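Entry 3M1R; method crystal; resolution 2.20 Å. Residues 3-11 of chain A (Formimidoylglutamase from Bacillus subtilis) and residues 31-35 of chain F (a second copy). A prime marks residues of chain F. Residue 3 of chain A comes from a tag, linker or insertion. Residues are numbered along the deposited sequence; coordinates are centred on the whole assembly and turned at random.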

# COMPACT_ATOMS: atom_id res chain seq x y z
N ALA A 3 15.41 41.43 -4.16
CA ALA A 3 16.73 41.33 -3.53
C ALA A 3 17.30 39.93 -3.72
O ALA A 3 18.49 39.70 -3.53
CB ALA A 3 16.65 41.68 -2.05
N MSE A 4 16.44 39.00 -4.11
CA MSE A 4 16.87 37.62 -4.31
C MSE A 4 17.42 37.41 -5.72
O MSE A 4 18.08 36.41 -5.99
CB MSE A 4 15.72 36.65 -4.04
CG MSE A 4 15.66 36.12 -2.62
SE MSE A 4 15.30 37.47 -1.26
CE MSE A 4 17.07 38.27 -1.14
N ASP A 5 17.16 38.35 -6.61
CA ASP A 5 17.61 38.21 -7.99
C ASP A 5 19.11 37.91 -8.09
O ASP A 5 19.55 37.20 -9.00
CB ASP A 5 17.24 39.45 -8.81
CG ASP A 5 15.73 39.60 -8.98
OD1 ASP A 5 15.00 38.68 -8.54
OD2 ASP A 5 15.30 40.62 -9.55
N LYS A 6 19.89 38.43 -7.13
CA LYS A 6 21.33 38.16 -7.05
C LYS A 6 21.66 36.68 -6.78
O LYS A 6 22.81 36.26 -6.93
CB LYS A 6 21.97 39.03 -5.96
CG LYS A 6 21.69 38.55 -4.55
CD LYS A 6 21.94 39.63 -3.49
CE LYS A 6 23.41 39.99 -3.38
NZ LYS A 6 23.77 40.37 -1.98
N TYR A 7 20.66 35.90 -6.37
CA TYR A 7 20.83 34.45 -6.16
C TYR A 7 20.03 33.71 -7.23
O TYR A 7 18.96 33.17 -6.94
CB TYR A 7 20.36 34.02 -4.76
CG TYR A 7 21.05 34.78 -3.64
CD1 TYR A 7 20.35 35.68 -2.87
CD2 TYR A 7 22.40 34.61 -3.39
CE1 TYR A 7 20.98 36.39 -1.85
CE2 TYR A 7 23.04 35.30 -2.38
CZ TYR A 7 22.33 36.20 -1.61
OH TYR A 7 22.96 36.91 -0.61
N PRO A 8 20.57 33.68 -8.45
CA PRO A 8 19.77 33.25 -9.60
C PRO A 8 19.30 31.80 -9.50
O PRO A 8 18.30 31.48 -10.12
CB PRO A 8 20.72 33.45 -10.79
CG PRO A 8 21.74 34.40 -10.30
CD PRO A 8 21.93 34.04 -8.86
N PHE A 9 19.99 30.96 -8.73
CA PHE A 9 19.59 29.54 -8.61
C PHE A 9 18.81 29.21 -7.35
O PHE A 9 18.56 28.06 -7.05
CB PHE A 9 20.80 28.62 -8.75
CG PHE A 9 21.57 28.82 -10.03
CD1 PHE A 9 22.91 29.15 -10.01
CD2 PHE A 9 20.93 28.70 -11.25
CE1 PHE A 9 23.61 29.34 -11.17
CE2 PHE A 9 21.62 28.89 -12.42
CZ PHE A 9 22.96 29.22 -12.39
N LEU A 10 18.41 30.24 -6.61
CA LEU A 10 17.64 30.06 -5.39
C LEU A 10 16.16 30.38 -5.62
O LEU A 10 15.81 31.48 -6.01
CB LEU A 10 18.21 30.93 -4.29
CG LEU A 10 17.61 30.81 -2.90
CD1 LEU A 10 17.71 29.39 -2.40
CD2 LEU A 10 18.35 31.77 -1.98
N ARG A 11 15.31 29.40 -5.35
CA ARG A 11 13.89 29.48 -5.65
C ARG A 11 13.06 29.35 -4.39
O ARG A 11 13.59 29.02 -3.33
CB ARG A 11 13.50 28.35 -6.62
CG ARG A 11 14.18 28.47 -7.97
CD ARG A 11 13.96 27.23 -8.82
NE ARG A 11 12.55 27.03 -9.13
CZ ARG A 11 11.92 27.62 -10.14
NH1 ARG A 11 10.63 27.38 -10.35
NH2 ARG A 11 12.57 28.46 -10.93
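Chain F 31-35: TWDGQ

Residues 31-35 of chain F lie across the start of chain A, where two type I β turns, Met4 to Tyr7 and Tyr7 to Leu10, are closed by backbone hydrogen bonds from Tyr7 N to Met4 O (2.7 Å) and from Leu10 N to Tyr7 O (3.0 Å). This folding brings the side chains of Met4, Tyr7 and Leu10 together against the second copy. The chain F segment is extended at Thr31′ and Trp32′, bends at Asp33′ and Gly34′, and becomes extended again at Gln35′. Its overall course is roughly opposite to that of residues 3-11. No hydrogen bond joins the two stretches; the contact, which buries 238 Å² summed over both sides, is largely apolar.

Thr31′ remains out of reach. Trp32′, by contrast, points its CA-to-CB bond toward chain A and gives up more surface than any other residue of the segment. The edge of the Trp32′ ring meets Tyr7, with Trp32′ CH2 3.5 Å from Tyr7 CE1, and Leu10, with Trp32′ CZ3 3.7 Å from Leu10 CD2. The Tyr7 ring and the six-membered ring of Trp32′ are inclined at 43°, their centroids 5.6 Å apart. Over one face of the indole lies selenomethionine Met4, whose CE is 4.2 Å from Trp32′ CH2 and whose SE is 4.7 Å from the centroid of the six-membered ring.

The CA-to-CB bond of Asp33′ points away from chain A, and it is the backbone that comes close: Asp33′ C is 3.5 Å from Met4 SE. At Gly34′, with phi/psi of 100°/-4°, CA approaches Met4 CE to 3.2 Å. A CB here would clash with that methyl, and the backbone angles themselves call for glycine. Gln35′ makes no contact with chain A but braces the bend from within, its O accepting a hydrogen bond from Trp32′ NE1 (2.8 Å) and its OE1 one from Asp33′ N (2.8 Å).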

# COMPACT_ATOMS: atom_id res chain seq x y z
N THR F 31 9.48 32.68 5.55
CA THR F 31 10.05 32.71 4.21
C THR F 31 11.08 33.83 4.15
O THR F 31 10.78 34.95 4.53
CB THR F 31 8.97 32.92 3.15
OG1 THR F 31 7.87 32.04 3.40
CG2 THR F 31 9.53 32.64 1.76
N TRP F 32 12.29 33.52 3.69
CA TRP F 32 13.37 34.51 3.64
C TRP F 32 13.11 35.58 2.60
O TRP F 32 12.77 35.29 1.46
CB TRP F 32 14.70 33.83 3.35
CG TRP F 32 15.89 34.74 3.40
CD1 TRP F 32 16.20 35.63 4.38
CD2 TRP F 32 16.96 34.82 2.43
NE1 TRP F 32 17.39 36.26 4.09
CE2 TRP F 32 17.88 35.78 2.90
CE3 TRP F 32 17.23 34.15 1.22
CZ2 TRP F 32 19.04 36.11 2.20
CZ3 TRP F 32 18.40 34.48 0.53
CH2 TRP F 32 19.28 35.46 1.02
N ASP F 33 13.31 36.83 3.00
CA ASP F 33 13.04 37.95 2.12
C ASP F 33 14.30 38.76 1.83
O ASP F 33 14.23 39.86 1.29
CB ASP F 33 11.96 38.84 2.73
CG ASP F 33 11.05 39.45 1.69
OD1 ASP F 33 10.55 40.57 1.91
OD2 ASP F 33 10.84 38.80 0.65
N GLY F 34 15.46 38.22 2.20
CA GLY F 34 16.72 38.90 1.95
C GLY F 34 17.29 39.63 3.16
O GLY F 34 18.38 40.19 3.10
N GLN F 35 16.55 39.63 4.26
CA GLN F 35 17.09 40.20 5.48
C GLN F 35 18.37 39.46 5.87
O GLN F 35 18.62 38.35 5.39
CB GLN F 35 16.07 40.10 6.61
CG GLN F 35 14.68 40.55 6.24
CD GLN F 35 13.86 39.44 5.61
OE1 GLN F 35 14.40 38.55 4.96
NE2 GLN F 35 12.55 39.50 5.81